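Local coordinates for hypothetical protein VC0802 (Vibrio cholerae, PDB 1ZVP), which is of unknown function but may act in transport, and carries two ACT domains, a fold that often binds small regulatory ligands, at residues 15-26 / 68-78. Residues are numbered along the deposited sequence; the frame is centred on the assembly and turned at random.
Sequences MSPELMAGDYVF and SALFSLITLTV
Phe-26 and Phe-71 meet edge to face at one end of this contact, the rim of Phe-26 directed at the face of Phe-71 with the ring planes at 68° and the centroids 5.4 Å apart. Beside them, the backbones of Tyr-24 and Phe-71 exchange a reciprocal pair of hydrogen bonds, each 2.8 Å between the N of one residue and the O of the other. Farther along, the side chain of Met-20 slants across Leu-73, CG to CG at 3.8 Å; bends at chi2 (-58°) and chi3 turn its CE back toward CB of Thr-75. Glu-18 lies alongside Thr-75, pointing the same way, and passes nearly at right angles to Thr-77, with its CD 3.4 Å from CG2 of that threonine. OG1 of Thr-75 is hydrogen-bonded to ND1 of His-112 on the neighbouring strand 111-116. Strand 17-19 is one of two edge strands, within this chain, of a four-stranded antiparallel sheet, next to 71-76, in a chain built from two ACT domains; after a register shift of two residues, Tyr-24 makes a single antiparallel bridge with Phe-71, joining strand 24-29 of the three-stranded sheet to this one. On the opposite face from Glu-18, Pro-17 and Leu-19 pack against Ile-74, which helix 120-127 also covers. Between the two ladders a water accepts from Leu-73 N and lies within hydrogen-bonding distance of the carbonyl oxygens of Met-20 and Gly-22. At the far end Ser-16 O takes two donors from Thr-77: OG1, at 2.6 Å, in the carbonyl plane on a lone pair, and N, at 3.1 Å, from above that plane.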
loop_
_atom_site.group_PDB
_atom_site.type_symbol
_atom_site.label_atom_id
_atom_site.label_comp_id
_atom_site.label_asym_id
_atom_site.label_seq_id
_atom_site.Cartn_x
_atom_site.Cartn_y
_atom_site.Cartn_z
ATOM N N MET D 15 -11.398 6.379 10.708
ATOM C CA MET D 15 -10.992 6.122 9.321
ATOM C C MET D 15 -12.171 5.635 8.496
ATOM O O MET D 15 -12.026 5.366 7.300
ATOM C CB MET D 15 -9.809 5.156 9.231
ATOM C CG MET D 15 -8.465 5.711 9.756
ATOM S SD MET D 15 -7.844 7.219 8.974
ATOM C CE MET D 15 -8.372 8.490 10.128
ATOM N N SER D 16 -13.339 5.569 9.148
ATOM C CA SER D 16 -14.574 5.028 8.580
ATOM C C SER D 16 -14.374 3.675 7.875
ATOM O O SER D 16 -14.683 3.541 6.689
ATOM C CB SER D 16 -15.242 6.053 7.651
ATOM O OG SER D 16 -15.786 7.137 8.390
ATOM N N PRO D 17 -13.856 2.665 8.610
ATOM C CA PRO D 17 -13.506 1.389 7.986
ATOM C C PRO D 17 -14.706 0.525 7.596
ATOM O O PRO D 17 -15.777 0.618 8.198
ATOM C CB PRO D 17 -12.688 0.693 9.070
ATOM C CG PRO D 17 -13.241 1.208 10.322
ATOM C CD PRO D 17 -13.568 2.647 10.055
ATOM N N GLU D 18 -14.525 -0.307 6.580
ATOM C CA GLU D 18 -15.536 -1.276 6.222
ATOM C C GLU D 18 -14.894 -2.596 5.858
ATOM O O GLU D 18 -13.933 -2.630 5.092
ATOM C CB GLU D 18 -16.415 -0.758 5.087
ATOM C CG GLU D 18 -15.665 -0.039 4.009
ATOM C CD GLU D 18 -16.502 0.220 2.785
ATOM O OE1 GLU D 18 -15.910 0.410 1.696
ATOM O OE2 GLU D 18 -17.745 0.241 2.904
ATOM N N LEU D 19 -15.411 -3.673 6.440
ATOM C CA LEU D 19 -14.908 -5.018 6.186
ATOM C C LEU D 19 -15.529 -5.561 4.911
ATOM O O LEU D 19 -16.748 -5.666 4.815
ATOM C CB LEU D 19 -15.276 -5.950 7.340
ATOM C CG LEU D 19 -14.310 -6.978 7.928
ATOM C CD1 LEU D 19 -15.080 -8.233 8.245
ATOM C CD2 LEU D 19 -13.060 -7.287 7.076
ATOM N N MET D 20 -14.675 -5.914 3.947
ATOM C CA MET D 20 -15.099 -6.516 2.673
ATOM C C MET D 20 -15.222 -8.044 2.760
ATOM O O MET D 20 -14.610 -8.687 3.617
ATOM C CB MET D 20 -14.128 -6.133 1.535
ATOM C CG MET D 20 -13.894 -4.622 1.365
ATOM S SD MET D 20 -15.420 -3.724 1.054
ATOM C CE MET D 20 -15.299 -2.567 2.345
ATOM N N ALA D 21 -16.035 -8.611 1.875
ATOM C CA ALA D 21 -16.159 -10.046 1.745
ATOM C C ALA D 21 -14.873 -10.643 1.194
ATOM O O ALA D 21 -14.185 -10.012 0.395
ATOM C CB ALA D 21 -17.303 -10.372 0.836
ATOM N N GLY D 22 -14.549 -11.853 1.645
ATOM C CA GLY D 22 -13.466 -12.644 1.069
ATOM C C GLY D 22 -12.237 -12.845 1.939
ATOM O O GLY D 22 -11.858 -11.959 2.723
ATOM N N ASP D 23 -11.613 -14.017 1.802
ATOM C CA ASP D 23 -10.305 -14.277 2.415
ATOM C C ASP D 23 -9.257 -14.129 1.338
ATOM O O ASP D 23 -9.396 -14.692 0.258
ATOM C CB ASP D 23 -10.209 -15.686 3.016
ATOM C CG ASP D 23 -11.236 -15.946 4.118
ATOM O OD1 ASP D 23 -11.836 -14.994 4.683
ATOM O OD2 ASP D 23 -11.432 -17.144 4.422
ATOM N N TYR D 24 -8.205 -13.376 1.631
ATOM C CA TYR D 24 -7.218 -13.056 0.623
ATOM C C TYR D 24 -5.870 -13.610 1.011
ATOM O O TYR D 24 -5.619 -13.846 2.186
ATOM C CB TYR D 24 -7.171 -11.535 0.356
ATOM C CG TYR D 24 -8.433 -11.045 -0.333
ATOM C CD1 TYR D 24 -8.562 -11.105 -1.723
ATOM C CD2 TYR D 24 -9.513 -10.562 0.412
ATOM C CE1 TYR D 24 -9.726 -10.691 -2.348
ATOM C CE2 TYR D 24 -10.680 -10.144 -0.204
ATOM C CZ TYR D 24 -10.780 -10.210 -1.582
ATOM O OH TYR D 24 -11.939 -9.785 -2.194
ATOM N N VAL D 25 -5.032 -13.848 0.008
ATOM C CA VAL D 25 -3.682 -14.344 0.210
ATOM C C VAL D 25 -2.725 -13.585 -0.697
ATOM O O VAL D 25 -3.117 -13.113 -1.762
ATOM C CB VAL D 25 -3.576 -15.876 -0.047
ATOM C CG1 VAL D 25 -4.467 -16.646 0.908
ATOM C CG2 VAL D 25 -3.905 -16.232 -1.495
ATOM N N PHE D 26 -1.478 -13.454 -0.259
ATOM C CA PHE D 26 -0.434 -12.838 -1.068
ATOM C C PHE D 26 0.419 -13.922 -1.698
ATOM O O PHE D 26 0.751 -14.908 -1.048
ATOM C CB PHE D 26 0.445 -11.909 -0.224
ATOM C CG PHE D 26 -0.134 -10.530 -0.013
ATOM C CD1 PHE D 26 0.500 -9.412 -0.543
ATOM C CD2 PHE D 26 -1.302 -10.346 0.732
ATOM C CE1 PHE D 26 -0.021 -8.136 -0.339
ATOM C CE2 PHE D 26 -1.833 -9.075 0.935
ATOM C CZ PHE D 26 -1.192 -7.970 0.402
ATOM N N SER D 68 -0.927 -19.578 1.727
ATOM C CA SER D 68 -0.427 -18.367 2.386
ATOM C C SER D 68 -1.237 -18.185 3.682
ATOM O O SER D 68 -2.164 -18.974 3.952
ATOM C CB SER D 68 -0.557 -17.152 1.450
ATOM O OG SER D 68 -0.405 -15.906 2.130
ATOM N N ALA D 69 -0.874 -17.185 4.493
ATOM C CA ALA D 69 -1.684 -16.801 5.648
ATOM C C ALA D 69 -2.902 -16.049 5.131
ATOM O O ALA D 69 -2.807 -15.333 4.131
ATOM C CB ALA D 69 -0.885 -15.944 6.601
ATOM N N LEU D 70 -4.040 -16.228 5.800
ATOM C CA LEU D 70 -5.299 -15.610 5.379
ATOM C C LEU D 70 -5.442 -14.156 5.822
ATOM O O LEU D 70 -5.160 -13.814 6.974
ATOM C CB LEU D 70 -6.510 -16.417 5.860
ATOM C CG LEU D 70 -6.801 -17.825 5.339
ATOM C CD1 LEU D 70 -8.223 -18.216 5.722
ATOM C CD2 LEU D 70 -6.608 -17.945 3.842
ATOM N N PHE D 71 -5.898 -13.321 4.886
ATOM C CA PHE D 71 -6.101 -11.890 5.093
ATOM C C PHE D 71 -7.551 -11.433 4.895
ATOM O O PHE D 71 -8.270 -11.920 4.018
ATOM C CB PHE D 71 -5.186 -11.096 4.172
ATOM C CG PHE D 71 -3.735 -11.174 4.544
ATOM C CD1 PHE D 71 -3.220 -10.386 5.565
ATOM C CD2 PHE D 71 -2.876 -12.027 3.862
ATOM C CE1 PHE D 71 -1.879 -10.450 5.908
ATOM C CE2 PHE D 71 -1.527 -12.097 4.199
ATOM C CZ PHE D 71 -1.030 -11.304 5.222
ATOM N N SER D 72 -7.973 -10.494 5.733
ATOM C CA SER D 72 -9.232 -9.800 5.541
ATOM C C SER D 72 -8.962 -8.444 4.922
ATOM O O SER D 72 -7.896 -7.873 5.117
ATOM C CB SER D 72 -9.949 -9.633 6.865
ATOM O OG SER D 72 -10.335 -10.895 7.357
ATOM N N LEU D 73 -9.923 -7.944 4.161
ATOM C CA LEU D 73 -9.760 -6.670 3.476
ATOM C C LEU D 73 -10.677 -5.600 4.062
ATOM O O LEU D 73 -11.888 -5.779 4.165
ATOM C CB LEU D 73 -9.977 -6.821 1.970
ATOM C CG LEU D 73 -10.170 -5.536 1.168
ATOM C CD1 LEU D 73 -8.905 -4.695 1.134
ATOM C CD2 LEU D 73 -10.624 -5.879 -0.224
ATOM N N ILE D 74 -10.054 -4.491 4.442
ATOM C CA ILE D 74 -10.723 -3.344 5.023
ATOM C C ILE D 74 -10.461 -2.137 4.126
ATOM O O ILE D 74 -9.326 -1.842 3.784
ATOM C CB ILE D 74 -10.259 -3.102 6.488
ATOM C CG1 ILE D 74 -10.750 -4.252 7.381
ATOM C CG2 ILE D 74 -10.743 -1.757 7.002
ATOM C CD1 ILE D 74 -10.033 -4.394 8.708
ATOM N N THR D 75 -11.530 -1.479 3.701
ATOM C CA THR D 75 -11.403 -0.234 2.965
ATOM C C THR D 75 -11.701 0.935 3.896
ATOM O O THR D 75 -12.567 0.848 4.761
ATOM C CB THR D 75 -12.330 -0.205 1.740
ATOM O OG1 THR D 75 -11.949 -1.249 0.842
ATOM C CG2 THR D 75 -12.243 1.127 1.021
ATOM N N LEU D 76 -10.961 2.021 3.723
ATOM C CA LEU D 76 -11.207 3.243 4.464
ATOM C C LEU D 76 -12.076 4.137 3.610
ATOM O O LEU D 76 -11.671 4.520 2.520
ATOM C CB LEU D 76 -9.881 3.923 4.775
ATOM C CG LEU D 76 -9.096 3.478 6.003
ATOM C CD1 LEU D 76 -9.544 2.144 6.614
ATOM C CD2 LEU D 76 -7.632 3.458 5.634
ATOM N N THR D 77 -13.279 4.440 4.093
ATOM C CA THR D 77 -14.209 5.295 3.349
ATOM C C THR D 77 -13.977 6.789 3.605
ATOM O O THR D 77 -14.540 7.635 2.900
ATOM C CB THR D 77 -15.700 4.934 3.592
ATOM O OG1 THR D 77 -16.007 5.015 4.986
ATOM C CG2 THR D 77 -15.994 3.547 3.103
ATOM N N VAL D 78 -13.142 7.105 4.597
ATOM C CA VAL D 78 -12.739 8.482 4.877
ATOM C C VAL D 78 -12.283 9.206 3.590
ATOM O O VAL D 78 -11.621 8.632 2.705
ATOM C CB VAL D 78 -11.674 8.556 6.016
ATOM C CG1 VAL D 78 -10.256 8.266 5.494
ATOM C CG2 VAL D 78 -11.730 9.900 6.738
HETATM O O HOH W 1 -12.232 -9.465 3.745
HETATM O O HOH W 2 -11.994 -12.389 5.592
#